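Local coordinates for protein dihydroorotate dehydrogenase (Schistosoma mansoni, PDB 6UY4) that probably oxidises (S)-dihydroorotate to orotate with a quinone as electron acceptor, using FMN as cofactor, in de novo pyrimidine (UMP) synthesis, at residues A325-G337 / G347-Q360. Residues are numbered along the deposited sequence; the frame is centred on the assembly and turned at random.
Sequences AIPLIGVGGISCG and GASLVQLYTSFVYQ. With FMN (flavin mononucleotide), chain G; QLA (2-[(4-fluorophenyl)amino]-3-hydroxynaphthalene-1,4-dione), chain B.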
ATOM      1  N   ALA A 325       7.506  -5.478 -19.106  1.00 60.77           N
ATOM      2  CA  ALA A 325       7.084  -4.349 -19.928  1.00 63.79           C
ATOM      3  C   ALA A 325       6.710  -3.134 -19.085  1.00 65.91           C
ATOM      4  O   ALA A 325       6.957  -1.995 -19.497  1.00 73.80           O
ATOM      5  CB  ALA A 325       5.911  -4.758 -20.818  1.00 65.37           C
ATOM      6  N   ILE A 326       6.117  -3.348 -17.914  1.00 60.97           N
ATOM      7  CA  ILE A 326       5.667  -2.243 -17.072  1.00 62.63           C
ATOM      8  C   ILE A 326       6.369  -2.306 -15.720  1.00 63.19           C
ATOM      9  O   ILE A 326       6.710  -3.401 -15.249  1.00 65.54           O
ATOM     10  CB  ILE A 326       4.138  -2.257 -16.907  1.00 69.24           C
ATOM     11  CG1 ILE A 326       3.665  -3.606 -16.362  1.00 68.06           C
ATOM     12  CG2 ILE A 326       3.456  -1.942 -18.231  1.00 71.24           C
ATOM     13  CD1 ILE A 326       2.170  -3.677 -16.122  1.00 63.06           C
ATOM     14  N   PRO A 327       6.618  -1.167 -15.074  1.00 61.71           N
ATOM     15  CA  PRO A 327       7.247  -1.192 -13.748  1.00 61.12           C
ATOM     16  C   PRO A 327       6.364  -1.880 -12.719  1.00 65.48           C
ATOM     17  O   PRO A 327       5.135  -1.865 -12.806  1.00 65.44           O
ATOM     18  CB  PRO A 327       7.433   0.294 -13.416  1.00 56.27           C
ATOM     19  CG  PRO A 327       7.436   0.982 -14.739  1.00 52.43           C
ATOM     20  CD  PRO A 327       6.493   0.202 -15.601  1.00 61.01           C
ATOM     21  N   LEU A 328       7.013  -2.486 -11.728  1.00 65.77           N
ATOM     22  CA  LEU A 328       6.329  -3.193 -10.657  1.00 62.55           C
ATOM     23  C   LEU A 328       6.798  -2.663  -9.310  1.00 61.79           C
ATOM     24  O   LEU A 328       7.948  -2.248  -9.152  1.00 65.84           O
ATOM     25  CB  LEU A 328       6.573  -4.703 -10.737  1.00 64.71           C
ATOM     26  CG  LEU A 328       6.172  -5.376 -12.050  1.00 64.61           C
ATOM     27  CD1 LEU A 328       6.510  -6.855 -12.009  1.00 63.57           C
ATOM     28  CD2 LEU A 328       4.692  -5.169 -12.324  1.00 58.06           C
ATOM     29  N   ILE A 329       5.891  -2.686  -8.337  1.00 64.67           N
ATOM     30  CA  ILE A 329       6.175  -2.246  -6.977  1.00 59.55           C
ATOM     31  C   ILE A 329       5.972  -3.442  -6.058  1.00 62.67           C
ATOM     32  O   ILE A 329       4.835  -3.879  -5.835  1.00 59.02           O
ATOM     33  CB  ILE A 329       5.293  -1.065  -6.554  1.00 56.75           C
ATOM     34  CG1 ILE A 329       5.543   0.140  -7.463  1.00 63.26           C
ATOM     35  CG2 ILE A 329       5.552  -0.702  -5.102  1.00 57.06           C
ATOM     36  CD1 ILE A 329       4.796   1.391  -7.041  1.00 63.47           C
ATOM     37  N   GLY A 330       7.069  -3.978  -5.531  1.00 64.89           N
ATOM     38  CA  GLY A 330       6.993  -5.100  -4.616  1.00 65.60           C
ATOM     39  C   GLY A 330       6.640  -4.677  -3.206  1.00 65.19           C
ATOM     40  O   GLY A 330       7.379  -3.916  -2.574  1.00 67.73           O
ATOM     41  N   VAL A 331       5.505  -5.154  -2.702  1.00 64.56           N
ATOM     42  CA  VAL A 331       5.030  -4.804  -1.370  1.00 64.36           C
ATOM     43  C   VAL A 331       4.668  -6.086  -0.634  1.00 71.05           C
ATOM     44  O   VAL A 331       4.143  -7.031  -1.233  1.00 75.29           O
ATOM     45  CB  VAL A 331       3.814  -3.852  -1.423  1.00 66.26           C
ATOM     46  CG1 VAL A 331       3.611  -3.176  -0.079  1.00 69.00           C
ATOM     47  CG2 VAL A 331       3.987  -2.813  -2.520  1.00 67.84           C
ATOM     48  N   GLY A 332       4.954  -6.120   0.665  1.00 74.07           N
ATOM     49  CA  GLY A 332       4.547  -7.248   1.478  1.00 71.85           C
ATOM     50  C   GLY A 332       5.664  -7.943   2.226  1.00 72.04           C
ATOM     51  O   GLY A 332       6.451  -8.687   1.634  1.00 68.16           O
ATOM     52  N   GLY A 333       5.737  -7.711   3.534  1.00 67.26           N
ATOM     53  CA  GLY A 333       6.657  -8.445   4.377  1.00 72.17           C
ATOM     54  C   GLY A 333       8.096  -7.992   4.338  1.00 78.30           C
ATOM     55  O   GLY A 333       8.980  -8.750   4.747  1.00 85.05           O
ATOM     56  N   ILE A 334       8.368  -6.781   3.861  1.00 74.20           N
ATOM     57  CA  ILE A 334       9.731  -6.260   3.836  1.00 74.01           C
ATOM     58  C   ILE A 334      10.087  -5.800   5.245  1.00 75.88           C
ATOM     59  O   ILE A 334       9.513  -4.837   5.756  1.00 77.69           O
ATOM     60  CB  ILE A 334       9.884  -5.120   2.825  1.00 75.45           C
ATOM     61  CG1 ILE A 334       9.764  -5.653   1.398  1.00 70.98           C
ATOM     62  CG2 ILE A 334      11.216  -4.413   3.018  1.00 71.19           C
ATOM     63  CD1 ILE A 334       9.967  -4.596   0.342  1.00 63.52           C
ATOM     64  N   SER A 335      11.038  -6.490   5.877  1.00 80.06           N
ATOM     65  CA  SER A 335      11.508  -6.121   7.204  1.00 87.03           C
ATOM     66  C   SER A 335      12.990  -5.782   7.269  1.00 85.24           C
ATOM     67  O   SER A 335      13.423  -5.197   8.268  1.00 82.73           O
ATOM     68  CB  SER A 335      11.217  -7.246   8.210  1.00 84.29           C
ATOM     69  OG  SER A 335       9.823  -7.440   8.372  1.00 88.98           O
ATOM     70  N   CYS A 336      13.773  -6.127   6.250  1.00 83.72           N
ATOM     71  CA  CYS A 336      15.192  -5.803   6.216  1.00 85.87           C
ATOM     72  C   CYS A 336      15.577  -5.530   4.763  1.00 88.34           C
ATOM     73  O   CYS A 336      14.714  -5.431   3.882  1.00 83.04           O
ATOM     74  CB  CYS A 336      16.020  -6.928   6.851  1.00 86.03           C
ATOM     75  SG  CYS A 336      15.909  -8.511   6.001  1.00 91.58           S
ATOM     76  N   GLY A 337      16.885  -5.411   4.513  1.00 89.71           N
ATOM     77  CA  GLY A 337      17.340  -5.025   3.187  1.00 87.04           C
ATOM     78  C   GLY A 337      17.280  -6.163   2.184  1.00 83.61           C
ATOM     79  O   GLY A 337      16.975  -5.948   1.009  1.00 86.41           O
ATOM     80  N   GLY A 347      11.832  -8.581 -10.072  1.00 78.44           N
ATOM     81  CA  GLY A 347      11.218  -7.839 -11.155  1.00 72.26           C
ATOM     82  C   GLY A 347      10.626  -6.507 -10.745  1.00 70.95           C
ATOM     83  O   GLY A 347      10.044  -5.802 -11.575  1.00 73.03           O
ATOM     84  N   ALA A 348      10.769  -6.144  -9.473  1.00 68.84           N
ATOM     85  CA  ALA A 348      10.199  -4.906  -8.963  1.00 68.33           C
ATOM     86  C   ALA A 348      11.150  -3.740  -9.193  1.00 69.46           C
ATOM     87  O   ALA A 348      12.372  -3.887  -9.096  1.00 74.61           O
ATOM     88  CB  ALA A 348       9.878  -5.030  -7.473  1.00 66.26           C
ATOM     89  N   SER A 349      10.579  -2.578  -9.510  1.00 67.59           N
ATOM     90  CA  SER A 349      11.347  -1.347  -9.630  1.00 71.02           C
ATOM     91  C   SER A 349      11.237  -0.461  -8.399  1.00 63.56           C
ATOM     92  O   SER A 349      12.128   0.362  -8.162  1.00 58.86           O
ATOM     93  CB  SER A 349      10.897  -0.555 -10.864  1.00 69.30           C
ATOM     94  OG  SER A 349      11.149  -1.284 -12.054  1.00 69.71           O
ATOM     95  N   LEU A 350      10.169  -0.611  -7.621  1.00 63.10           N
ATOM     96  CA  LEU A 350       9.996   0.079  -6.354  1.00 59.37           C
ATOM     97  C   LEU A 350       9.536  -0.927  -5.310  1.00 62.00           C
ATOM     98  O   LEU A 350       9.065  -2.019  -5.637  1.00 63.76           O
ATOM     99  CB  LEU A 350       8.983   1.227  -6.466  1.00 63.79           C
ATOM    100  CG  LEU A 350       9.359   2.394  -7.380  1.00 67.33           C
ATOM    101  CD1 LEU A 350       8.215   3.393  -7.478  1.00 62.51           C
ATOM    102  CD2 LEU A 350      10.624   3.076  -6.884  1.00 56.19           C
ATOM    103  N   VAL A 351       9.682  -0.553  -4.039  1.00 59.26           N
ATOM    104  CA  VAL A 351       9.255  -1.396  -2.930  1.00 61.31           C
ATOM    105  C   VAL A 351       8.547  -0.535  -1.893  1.00 60.89           C
ATOM    106  O   VAL A 351       8.854   0.648  -1.724  1.00 62.36           O
ATOM    107  CB  VAL A 351      10.435  -2.162  -2.288  1.00 64.28           C
ATOM    108  CG1 VAL A 351      10.981  -3.210  -3.248  1.00 61.40           C
ATOM    109  CG2 VAL A 351      11.529  -1.202  -1.857  1.00 64.01           C
ATOM    110  N   GLN A 352       7.582  -1.142  -1.201  1.00 64.74           N
ATOM    111  CA  GLN A 352       6.811  -0.463  -0.170  1.00 65.19           C
ATOM    112  C   GLN A 352       6.677  -1.374   1.043  1.00 66.64           C
ATOM    113  O   GLN A 352       6.830  -2.594   0.950  1.00 64.70           O
ATOM    114  CB  GLN A 352       5.421  -0.051  -0.674  1.00 63.02           C
ATOM    115  CG  GLN A 352       5.435   0.964  -1.804  1.00 63.73           C
ATOM    116  CD  GLN A 352       4.052   1.227  -2.370  1.00 64.59           C
ATOM    117  OE1 GLN A 352       3.067   0.626  -1.940  1.00 65.37           O
ATOM    118  NE2 GLN A 352       3.972   2.128  -3.342  1.00 63.93           N
ATOM    119  N   LEU A 353       6.385  -0.760   2.188  1.00 65.64           N
ATOM    120  CA  LEU A 353       6.239  -1.492   3.437  1.00 61.98           C
ATOM    121  C   LEU A 353       5.178  -0.813   4.291  1.00 64.87           C
ATOM    122  O   LEU A 353       4.709   0.287   3.986  1.00 66.70           O
ATOM    123  CB  LEU A 353       7.575  -1.590   4.187  1.00 67.40           C
ATOM    124  CG  LEU A 353       8.317  -0.294   4.533  1.00 69.13           C
ATOM    125  CD1 LEU A 353       7.898   0.253   5.894  1.00 65.96           C
ATOM    126  CD2 LEU A 353       9.823  -0.507   4.480  1.00 71.68           C
ATOM    127  N   TYR A 354       4.807  -1.485   5.379  0.89 71.44           N
ATOM    128  CA  TYR A 354       3.791  -0.973   6.290  0.89 69.69           C
ATOM    129  C   TYR A 354       3.979  -1.584   7.672  0.89 71.51           C
ATOM    130  O   TYR A 354       4.208  -0.867   8.650  0.89 79.93           O
ATOM    131  CB  TYR A 354       2.388  -1.280   5.753  0.89 65.50           C
ATOM    132  CG  TYR A 354       1.248  -0.567   6.455  0.89 65.47           C
ATOM    133  CD1 TYR A 354       0.421   0.299   5.759  0.89 63.51           C
ATOM    134  CD2 TYR A 354       0.987  -0.774   7.807  0.89 64.15           C
ATOM    135  CE1 TYR A 354      -0.622   0.944   6.384  0.89 68.06           C
ATOM    136  CE2 TYR A 354      -0.053  -0.126   8.441  0.89 64.65           C
ATOM    137  CZ  TYR A 354      -0.855   0.732   7.724  0.89 67.40           C
ATOM    138  OH  TYR A 354      -1.897   1.378   8.349  0.89 68.57           O
ATOM    139  N   THR A 355       3.877  -2.912   7.757  1.00 71.15           N
ATOM    140  CA  THR A 355       3.905  -3.578   9.055  1.00 75.90           C
ATOM    141  C   THR A 355       5.260  -3.425   9.732  1.00 84.39           C
ATOM    142  O   THR A 355       5.329  -3.198  10.947  1.00 85.54           O
ATOM    143  CB  THR A 355       3.548  -5.055   8.892  1.00 76.13           C
ATOM    144  OG1 THR A 355       2.250  -5.172   8.297  1.00 75.81           O
ATOM    145  CG2 THR A 355       3.544  -5.753  10.239  1.00 83.27           C
ATOM    146  N   SER A 356       6.350  -3.543   8.971  1.00 78.63           N
ATOM    147  CA  SER A 356       7.671  -3.353   9.555  1.00 70.63           C
ATOM    148  C   SER A 356       7.866  -1.938  10.078  1.00 76.43           C
ATOM    149  O   SER A 356       8.694  -1.728  10.970  1.00 85.34           O
ATOM    150  CB  SER A 356       8.758  -3.687   8.534  1.00 76.92           C
ATOM    151  OG  SER A 356       8.599  -2.922   7.354  1.00 80.56           O
ATOM    152  N   PHE A 357       7.125  -0.963   9.547  1.00 78.83           N
ATOM    153  CA  PHE A 357       7.160   0.376  10.122  1.00 84.59           C
ATOM    154  C   PHE A 357       6.503   0.405  11.497  1.00 84.97           C
ATOM    155  O   PHE A 357       6.873   1.226  12.344  1.00 92.53           O
ATOM    156  CB  PHE A 357       6.482   1.371   9.180  1.00 85.17           C
ATOM    157  CG  PHE A 357       6.485   2.786   9.684  1.00 79.47           C
ATOM    158  CD1 PHE A 357       5.377   3.308  10.330  1.00 85.88           C
ATOM    159  CD2 PHE A 357       7.595   3.596   9.510  1.00 82.96           C
ATOM    160  CE1 PHE A 357       5.375   4.609  10.794  1.00 88.43           C
ATOM    161  CE2 PHE A 357       7.598   4.899   9.972  1.00 83.37           C
ATOM    162  CZ  PHE A 357       6.486   5.405  10.614  1.00 86.28           C
ATOM    163  N   VAL A 358       5.534  -0.482  11.737  1.00 81.21           N
ATOM    164  CA  VAL A 358       4.901  -0.554  13.050  1.00 87.11           C
ATOM    165  C   VAL A 358       5.860  -1.148  14.075  1.00 86.34           C
ATOM    166  O   VAL A 358       5.950  -0.671  15.212  1.00 83.62           O
ATOM    167  CB  VAL A 358       3.591  -1.360  12.964  1.00 83.48           C
ATOM    168  CG1 VAL A 358       3.038  -1.636  14.354  1.00 84.76           C
ATOM    169  CG2 VAL A 358       2.568  -0.626  12.114  1.00 87.05           C
ATOM    170  N   TYR A 359       6.601  -2.184  13.686  1.00 84.07           N
ATOM    171  CA  TYR A 359       7.465  -2.910  14.608  1.00 82.17           C
ATOM    172  C   TYR A 359       8.895  -2.386  14.651  1.00 88.43           C
ATOM    173  O   TYR A 359       9.653  -2.786  15.541  1.00 92.05           O
ATOM    174  CB  TYR A 359       7.485  -4.400  14.248  1.00 83.26           C
ATOM    175  CG  TYR A 359       6.173  -5.108  14.506  1.00 86.30           C
ATOM    176  CD1 TYR A 359       5.815  -5.498  15.790  1.00 83.43           C
ATOM    177  CD2 TYR A 359       5.295  -5.390  13.467  1.00 86.46           C
ATOM    178  CE1 TYR A 359       4.618  -6.146  16.034  1.00 86.73           C
ATOM    179  CE2 TYR A 359       4.096  -6.039  13.702  1.00 82.19           C
ATOM    180  CZ  TYR A 359       3.763  -6.414  14.986  1.00 84.02           C
ATOM    181  OH  TYR A 359       2.571  -7.060  15.224  1.00 82.41           O
ATOM    182  N   GLN A 360       9.289  -1.508  13.727  1.00 85.15           N
ATOM    183  CA  GLN A 360      10.641  -0.969  13.723  1.00 83.22           C
ATOM    184  C   GLN A 360      10.707   0.551  13.776  1.00 85.60           C
ATOM    185  O   GLN A 360      11.793   1.093  14.013  1.00 90.80           O
ATOM    186  CB  GLN A 360      11.415  -1.461  12.489  1.00 83.82           C
ATOM    187  CG  GLN A 360      11.484  -2.977  12.373  1.00 85.27           C
ATOM    188  CD  GLN A 360      12.404  -3.436  11.261  1.00 83.81           C
ATOM    189  OE1 GLN A 360      13.219  -2.664  10.756  1.00 80.70           O
ATOM    190  NE2 GLN A 360      12.278  -4.700  10.871  1.00 81.93           N
TER
HETATM  191  N1  FMN G 406      -3.724  -1.297   1.019  1.00 62.89           N
HETATM  192  C2  FMN G 406      -4.449  -0.499   0.156  1.00 63.97           C
HETATM  193  O2  FMN G 406      -4.277  -0.591  -1.058  1.00 66.61           O
HETATM  194  N3  FMN G 406      -5.366   0.405   0.652  1.00 63.65           N
HETATM  195  C4  FMN G 406      -5.564   0.515   2.013  1.00 66.89           C
HETATM  196  O4  FMN G 406      -6.382   1.321   2.455  1.00 71.92           O
HETATM  197  C4A FMN G 406      -4.837  -0.287   2.885  1.00 67.59           C
HETATM  198  N5  FMN G 406      -5.032  -0.182   4.246  1.00 71.86           N
HETATM  199  C5A FMN G 406      -4.307  -0.976   5.111  1.00 68.53           C
HETATM  200  C6  FMN G 406      -4.507  -0.863   6.482  1.00 68.04           C
HETATM  201  C7  FMN G 406      -3.784  -1.661   7.360  1.00 71.85           C
HETATM  202  C7M FMN G 406      -4.005  -1.536   8.839  1.00 65.21           C
HETATM  203  C8  FMN G 406      -2.857  -2.573   6.865  1.00 70.52           C
HETATM  204  C8M FMN G 406      -2.074  -3.436   7.811  1.00 66.45           C
HETATM  205  C9  FMN G 406      -2.659  -2.685   5.493  1.00 68.68           C
HETATM  206  C9A FMN G 406      -3.381  -1.887   4.611  1.00 67.00           C
HETATM  207  N10 FMN G 406      -3.187  -1.990   3.244  1.00 62.85           N
HETATM  208  C10 FMN G 406      -3.915  -1.195   2.383  1.00 66.33           C
HETATM  209  C1' FMN G 406      -2.200  -2.967   2.678  1.00 59.89           C
HETATM  210  C2' FMN G 406      -0.814  -2.341   2.596  1.00 63.65           C
HETATM  211  O2' FMN G 406      -0.875  -1.135   1.868  1.00 62.34           O
HETATM  212  C3' FMN G 406       0.167  -3.280   1.908  1.00 72.08           C
HETATM  213  O3' FMN G 406      -0.370  -3.700   0.673  1.00 74.71           O
HETATM  214  C4' FMN G 406       0.492  -4.504   2.758  1.00 69.47           C
HETATM  215  O4' FMN G 406       0.270  -4.238   4.126  1.00 68.50           O
HETATM  216  C5' FMN G 406       1.952  -4.866   2.546  1.00 67.71           C
HETATM  217  O5' FMN G 406       2.374  -5.816   3.492  1.00 79.66           O
HETATM  218  P   FMN G 406       3.498  -5.392   4.560  1.00 68.19           P
HETATM  219  O1P FMN G 406       3.824  -6.599   5.403  1.00 73.45           O
HETATM  220  O2P FMN G 406       4.732  -4.884   3.852  1.00 73.82           O
HETATM  221  O3P FMN G 406       2.934  -4.310   5.445  1.00 60.82           O
HETATM  222  C1  QLA B 401       0.216   1.956  13.643  1.00 96.31           C
HETATM  223  O1  QLA B 401      -0.081   2.545  12.619  1.00108.32           O
HETATM  224  C2  QLA B 401       1.107   2.638  14.630  1.00 97.57           C
HETATM  225  O2  QLA B 401       1.442   3.889  14.348  1.00105.98           O
HETATM  226  C3  QLA B 401       1.556   1.945  15.779  1.00 99.49           C
HETATM  227  O3  QLA B 401       1.246   0.068  17.220  1.00 95.28           O
HETATM  228  C4  QLA B 401       3.662   3.222  16.116  1.00106.55           C
HETATM  229  C5  QLA B 401       4.260   2.943  14.895  1.00109.77           C
HETATM  230  C6  QLA B 401       5.355   3.670  14.461  1.00112.64           C
HETATM  231  C7  QLA B 401       5.823   4.678  15.257  1.00115.03           C
HETATM  232  C8  QLA B 401       5.257   4.994  16.460  1.00114.93           C
HETATM  233  C9  QLA B 401       4.162   4.260  16.890  1.00109.94           C
HETATM  234  C10 QLA B 401       0.953   0.609  16.121  1.00100.88           C
HETATM  235  C11 QLA B 401       0.070  -0.043  15.135  1.00102.19           C
HETATM  236  C12 QLA B 401      -0.410  -1.319  15.396  1.00102.87           C
HETATM  237  C13 QLA B 401      -1.231  -1.950  14.484  1.00113.52           C
HETATM  238  C14 QLA B 401      -1.582  -1.311  13.300  1.00102.29           C
HETATM  239  C15 QLA B 401      -1.112  -0.043  13.031  1.00 94.45           C
HETATM  240  C16 QLA B 401      -0.281   0.599  13.944  1.00100.34           C
HETATM  241  F1  QLA B 401       6.898   5.397  14.832  1.00119.30           F
HETATM  242  N1  QLA B 401       2.528   2.478  16.549  1.00101.15           N
HETATM  243  O   HOH W   1       9.681  -3.136 -12.675  1.00 57.32           O
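Leu328 O accepts two backbone N-H groups, from Ser349 N at 2.7 Å and from Leu350 N at 3.2 Å. The ladder continues with Gly330 N to Leu350 O and Gln352 N to Gly330 O, so strands 328-331 and 350-353 run parallel, their axes 30° apart. On one sheet face Ile329 and Leu350 lie side by side, CG1 of Ile329 3.7 Å from CB of Leu350. The extended Gln352 chain slants across this row, bringing its amide CD to 3.7 Å from Ile329 CG2 and its OE1 against Val331 CG2; its NE2 is hydrogen-bonded to Glu111 and His109. On the other face Ile334 comes at about a right angle to Val351, Ile334 CD1 reaching 3.6 Å from Val351 CB. Beyond the strands, Ser356 OG, set between its own backbone N and carbonyl carbon (chi1 56°), donates to Ile334 O at 2.7 Å, nearly along the C=O axis. Gln360 NE2 donates to Ser335 O at 2.9 Å, in the carbonyl plane on a lone pair, tying helix 355-360 to the loop after strand 328-331. Where the two segments leave their strands they hold the FMN phosphate: Gly333 N donates to O1P at 2.9 Å, and Thr355 donates through both N and OG1 to O3P. This is a beta-alpha-beta crossover, completed by helix 337-346; the turns following the C-terminal ends of its two strands contribute to the phosphate-binding site of an FMN-dependent TIM barrel.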